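Local atomic coordinates of DNA-entry nuclease (Competence-specific nuclease) (Streptococcus agalactiae ILRI112, PDB entry 4QGO), a protein that probably cleaves DNA without sequence specificity as a metal-dependent nuclease of the beta-beta-alpha type, and acts as a virulence factor. Residues His103-Ala115 / Gln133-Ser145. The protein carries 1 engineered substitution. Residues are numbered along the deposited sequence; the frame is centred on the assembly and turned at random. Where two conformers were deposited one is given.
Engineered in segment 103-115: A112 (natural residue His). With SO4 (sulfate ion), chain D.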
loop_
_atom_site.group_PDB
_atom_site.type_symbol
_atom_site.label_atom_id
_atom_site.label_comp_id
_atom_site.label_asym_id
_atom_site.label_seq_id
_atom_site.Cartn_x
_atom_site.Cartn_y
_atom_site.Cartn_z
ATOM N N HIS A 103 -15.451 -14.547 -0.470
ATOM C CA HIS A 103 -14.650 -15.515 -1.208
ATOM C C HIS A 103 -13.192 -15.572 -0.753
ATOM O O HIS A 103 -12.486 -16.481 -1.130
ATOM C CB HIS A 103 -14.762 -15.258 -2.718
ATOM C CG HIS A 103 -13.963 -14.081 -3.214
ATOM N ND1 HIS A 103 -14.428 -12.789 -3.155
ATOM C CD2 HIS A 103 -12.746 -14.022 -3.796
ATOM C CE1 HIS A 103 -13.513 -11.971 -3.664
ATOM N NE2 HIS A 103 -12.485 -12.693 -4.068
ATOM N N TYR A 104 -12.748 -14.568 0.015
ATOM C CA TYR A 104 -11.379 -14.560 0.539
ATOM C C TYR A 104 -11.180 -15.551 1.676
ATOM O O TYR A 104 -10.071 -16.045 1.895
ATOM C CB TYR A 104 -10.964 -13.156 0.999
ATOM C CG TYR A 104 -10.949 -12.152 -0.131
ATOM C CD1 TYR A 104 -9.892 -12.115 -1.040
ATOM C CD2 TYR A 104 -11.986 -11.239 -0.289
ATOM C CE1 TYR A 104 -9.879 -11.202 -2.074
ATOM C CE2 TYR A 104 -11.982 -10.325 -1.326
ATOM C CZ TYR A 104 -10.928 -10.309 -2.210
ATOM O OH TYR A 104 -10.927 -9.395 -3.240
ATOM N N GLY A 105 -12.247 -15.820 2.420
ATOM C CA GLY A 105 -12.189 -16.783 3.504
ATOM C C GLY A 105 -11.652 -16.216 4.804
ATOM O O GLY A 105 -12.067 -16.627 5.881
ATOM N N HIS A 106 -10.705 -15.285 4.707
ATOM C CA HIS A 106 -10.136 -14.644 5.890
ATOM C C HIS A 106 -10.144 -13.139 5.668
ATOM O O HIS A 106 -10.257 -12.676 4.534
ATOM C CB HIS A 106 -8.719 -15.128 6.152
ATOM C CG HIS A 106 -7.775 -14.835 5.034
ATOM N ND1 HIS A 106 -7.613 -15.677 3.955
ATOM C CD2 HIS A 106 -6.953 -13.781 4.814
ATOM C CE1 HIS A 106 -6.728 -15.157 3.124
ATOM N NE2 HIS A 106 -6.313 -14.006 3.622
ATOM N N ALA A 107 -10.013 -12.379 6.748
ATOM C CA ALA A 107 -10.210 -10.930 6.686
ATOM C C ALA A 107 -8.952 -10.149 6.321
ATOM O O ALA A 107 -9.027 -9.208 5.529
ATOM C CB ALA A 107 -10.761 -10.417 7.994
ATOM N N VAL A 108 -7.811 -10.536 6.887
ATOM C CA VAL A 108 -6.593 -9.727 6.757
ATOM C C VAL A 108 -5.358 -10.518 6.341
ATOM O O VAL A 108 -5.266 -11.722 6.588
ATOM C CB VAL A 108 -6.276 -8.940 8.047
ATOM C CG1 VAL A 108 -7.350 -7.892 8.312
ATOM C CG2 VAL A 108 -6.112 -9.880 9.249
ATOM N N ASP A 109 -4.432 -9.804 5.697
ATOM C CA ASP A 109 -3.150 -10.332 5.245
ATOM C C ASP A 109 -2.052 -9.449 5.813
ATOM O O ASP A 109 -2.272 -8.275 6.106
ATOM C CB ASP A 109 -3.024 -10.240 3.717
ATOM C CG ASP A 109 -3.952 -11.178 2.978
ATOM O OD1 ASP A 109 -4.408 -12.176 3.566
ATOM O OD2 ASP A 109 -4.192 -10.929 1.777
ATOM N N LYS A 110 -0.870 -10.026 5.980
ATOM C CA LYS A 110 0.314 -9.234 6.240
ATOM C C LYS A 110 0.544 -8.433 4.976
ATOM O O LYS A 110 0.870 -8.984 3.923
ATOM C CB LYS A 110 1.505 -10.137 6.546
ATOM C CG LYS A 110 1.391 -10.834 7.896
ATOM C CD LYS A 110 2.453 -11.916 8.068
ATOM C CE LYS A 110 2.183 -12.750 9.312
ATOM N NZ LYS A 110 2.899 -14.060 9.282
ATOM N N GLY A 111 0.327 -7.129 5.068
ATOM C CA GLY A 111 0.494 -6.278 3.897
ATOM C C GLY A 111 1.828 -5.553 3.832
ATOM O O GLY A 111 2.087 -4.658 4.633
ATOM N N ALA A 112 2.674 -5.926 2.873
ATOM C CA ALA A 112 3.941 -5.222 2.683
ATOM C C ALA A 112 3.733 -3.844 2.076
ATOM O O ALA A 112 2.922 -3.676 1.167
ATOM C CB ALA A 112 4.859 -6.029 1.781
ATOM N N LEU A 113 4.479 -2.859 2.566
ATOM C CA LEU A 113 4.491 -1.548 1.917
ATOM C C LEU A 113 5.245 -1.664 0.599
ATOM O O LEU A 113 4.727 -1.298 -0.465
ATOM C CB LEU A 113 5.148 -0.488 2.808
ATOM C CG LEU A 113 4.253 0.155 3.881
ATOM C CD1 LEU A 113 3.695 -0.848 4.874
ATOM C CD2 LEU A 113 5.047 1.234 4.631
ATOM N N ILE A 114 6.470 -2.180 0.686
ATOM C CA ILE A 114 7.301 -2.419 -0.494
ATOM C C ILE A 114 7.387 -3.925 -0.734
ATOM O O ILE A 114 7.908 -4.662 0.097
ATOM C CB ILE A 114 8.725 -1.850 -0.314
ATOM C CG1 ILE A 114 8.685 -0.380 0.131
ATOM C CG2 ILE A 114 9.506 -1.988 -1.608
ATOM C CD1 ILE A 114 8.113 0.569 -0.907
ATOM N N ALA A 115 6.858 -4.365 -1.876
ATOM C CA ALA A 115 6.761 -5.786 -2.217
ATOM C C ALA A 115 8.099 -6.508 -2.347
ATOM O O ALA A 115 9.079 -5.960 -2.853
ATOM C CB ALA A 115 5.943 -5.962 -3.500
ATOM N N GLN A 133 8.860 -2.501 9.998
ATOM C CA GLN A 133 8.699 -1.186 9.400
ATOM C C GLN A 133 8.041 -1.267 8.030
ATOM O O GLN A 133 7.711 -0.238 7.442
ATOM C CB GLN A 133 10.056 -0.481 9.262
ATOM C CG GLN A 133 10.854 -0.456 10.543
ATOM C CD GLN A 133 11.823 0.707 10.607
ATOM O OE1 GLN A 133 12.024 1.427 9.627
ATOM N NE2 GLN A 133 12.428 0.896 11.768
ATOM N N ASN A 134 7.841 -2.488 7.531
ATOM C CA ASN A 134 7.362 -2.701 6.157
ATOM C C ASN A 134 6.060 -3.480 6.059
ATOM O O ASN A 134 5.638 -3.819 4.963
ATOM C CB ASN A 134 8.440 -3.424 5.315
ATOM C CG ASN A 134 8.146 -3.404 3.803
ATOM O OD1 ASN A 134 7.765 -2.385 3.246
ATOM N ND2 ASN A 134 8.330 -4.546 3.142
ATOM N N VAL A 135 5.420 -3.778 7.189
ATOM C CA VAL A 135 4.226 -4.625 7.160
ATOM C C VAL A 135 3.115 -4.040 8.013
ATOM O O VAL A 135 3.340 -3.665 9.168
ATOM C CB VAL A 135 4.539 -6.058 7.653
ATOM C CG1 VAL A 135 3.269 -6.915 7.615
ATOM C CG2 VAL A 135 5.645 -6.680 6.816
ATOM N N VAL A 136 1.919 -3.962 7.432
ATOM C CA VAL A 136 0.729 -3.529 8.157
ATOM C C VAL A 136 -0.359 -4.589 8.079
ATOM O O VAL A 136 -0.267 -5.551 7.307
ATOM C CB VAL A 136 0.170 -2.188 7.626
ATOM C CG1 VAL A 136 1.169 -1.059 7.867
ATOM C CG2 VAL A 136 -0.196 -2.288 6.129
ATOM N N THR A 137 -1.393 -4.413 8.897
ATOM C CA THR A 137 -2.596 -5.222 8.798
ATOM C C THR A 137 -3.410 -4.691 7.633
ATOM O O THR A 137 -3.871 -3.557 7.668
ATOM C CB THR A 137 -3.410 -5.142 10.094
ATOM O OG1 THR A 137 -2.638 -5.711 11.158
ATOM C CG2 THR A 137 -4.740 -5.891 9.960
ATOM N N GLN A 138 -3.562 -5.501 6.589
ATOM C CA GLN A 138 -4.213 -5.044 5.371
ATOM C C GLN A 138 -5.344 -5.990 5.000
ATOM O O GLN A 138 -5.201 -7.225 5.096
ATOM C CB GLN A 138 -3.205 -4.956 4.220
ATOM C CG GLN A 138 -3.769 -4.243 2.986
ATOM C CD GLN A 138 -2.710 -3.990 1.936
ATOM O OE1 GLN A 138 -1.767 -4.775 1.791
ATOM N NE2 GLN A 138 -2.851 -2.893 1.197
ATOM N N THR A 139 -6.469 -5.430 4.576
ATOM C CA THR A 139 -7.574 -6.308 4.196
ATOM C C THR A 139 -7.144 -7.250 3.060
ATOM O O THR A 139 -6.324 -6.886 2.203
ATOM C CB THR A 139 -8.850 -5.547 3.800
ATOM O OG1 THR A 139 -8.633 -4.859 2.555
ATOM C CG2 THR A 139 -9.246 -4.566 4.898
ATOM N N ALA A 140 -7.685 -8.466 3.066
ATOM C CA ALA A 140 -7.378 -9.415 2.009
ATOM C C ALA A 140 -7.723 -8.830 0.648
ATOM O O ALA A 140 -6.949 -8.972 -0.296
ATOM C CB ALA A 140 -8.128 -10.725 2.228
ATOM N N HIS A 141 -8.878 -8.166 0.546
ATOM C CA HIS A 141 -9.264 -7.559 -0.717
ATOM C C HIS A 141 -8.262 -6.519 -1.201
ATOM O O HIS A 141 -7.844 -6.539 -2.359
ATOM C CB HIS A 141 -10.619 -6.884 -0.615
ATOM C CG HIS A 141 -10.923 -6.036 -1.802
ATOM N ND1 HIS A 141 -11.267 -6.569 -3.026
ATOM C CD2 HIS A 141 -10.867 -4.695 -1.974
ATOM C CE1 HIS A 141 -11.448 -5.584 -3.893
ATOM N NE2 HIS A 141 -11.218 -4.438 -3.277
ATOM N N SER A 142 -7.901 -5.590 -0.322
ATOM C CA SER A 142 -7.051 -4.494 -0.767
ATOM C C SER A 142 -5.597 -4.928 -0.985
ATOM O O SER A 142 -4.886 -4.329 -1.790
ATOM C CB SER A 142 -7.179 -3.270 0.149
ATOM O OG SER A 142 -6.527 -3.463 1.401
ATOM N N ASN A 143 -5.165 -5.984 -0.303
ATOM C CA ASN A 143 -3.866 -6.576 -0.561
ATOM C C ASN A 143 -3.828 -7.329 -1.891
ATOM O O ASN A 143 -2.941 -7.113 -2.717
ATOM C CB ASN A 143 -3.493 -7.527 0.587
ATOM C CG ASN A 143 -2.132 -8.159 0.396
ATOM O OD1 ASN A 143 -1.108 -7.508 0.597
ATOM N ND2 ASN A 143 -2.106 -9.432 0.037
ATOM N N GLN A 144 -4.829 -8.176 -2.115
ATOM C CA GLN A 144 -4.749 -9.205 -3.156
ATOM C C GLN A 144 -5.262 -8.822 -4.534
ATOM O O GLN A 144 -4.825 -9.393 -5.543
ATOM C CB GLN A 144 -5.500 -10.455 -2.693
ATOM C CG GLN A 144 -4.865 -11.118 -1.505
ATOM C CD GLN A 144 -5.675 -12.287 -0.971
ATOM O OE1 GLN A 144 -6.371 -12.977 -1.726
ATOM N NE2 GLN A 144 -5.576 -12.523 0.330
ATOM N N SER A 145 -6.196 -7.887 -4.606
ATOM C CA SER A 145 -6.857 -7.697 -5.888
ATOM C C SER A 145 -5.892 -7.181 -6.938
ATOM O O SER A 145 -5.261 -6.123 -6.770
ATOM C CB SER A 145 -8.037 -6.755 -5.811
ATOM O OG SER A 145 -8.594 -6.666 -7.114
HETATM S S SO4 D . -9.911 -11.006 -6.093
HETATM O O1 SO4 D . -9.308 -10.016 -5.208
HETATM O O2 SO4 D . -9.221 -11.022 -7.380
HETATM O O3 SO4 D . -9.817 -12.325 -5.472
HETATM O O4 SO4 D . -11.326 -10.690 -6.290
HETATM O O HOH W 1 -7.882 -15.207 0.108
HETATM O O HOH W 2 1.801 -7.993 1.006
#
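With CG of D109 beside its backbone N (chi1 -69°) and the Q144 side chain extended beyond CG, carboxylate and amide meet nearly coplanar, their planes 8° apart. Q144 NE2 gives an almost straight hydrogen bond to the syn lone pair of D109 OD2 (2.6 Å). N143 ND2 adds a weak bond to OD2, its amide steeply turned to the carboxylate. H106 NE2, reaching over from the same segment, donates to the syn lone pair of D109 OD1 (2.6 Å). Nearby, the Y104 ring lies with one face over the start of helix 140-144, H141 N standing above its centre. H141 ND1 donates to Y104 OH (2.9 Å) in the imidazole plane, while this hydroxyl donates to a sulfate oxygen, O1 (2.6 Å).

Strands 108-112 and 135-139 pair antiparallel, D109 with Q138 and G111 with V136 in hydrogen-bonded pairs. Q138 OE1 comes to 3.4 Å from CA of G111; Q138 NE2 is hydrogen-bonded to Q153 OE1. At the far end, N134 CG is anti to the backbone N (chi1 -167°): OD1 accepts from I114 N (2.9 Å) and ND2 donates to I114 O (3.1 Å), just past strand 108-112.

These strands and helix 140-144 form the beta-beta-alpha motif of the His-Me finger clan. A water accepts from the backbone N of A112, an engineered alanine (naturally histidine), and lies near N143 OD1 and K110 O. Q144, with weak help from N143, joins strand to helix; with H106 it holds the D109 carboxylate's rotation, and donors on both oxygens would probably stabilise its negative charge.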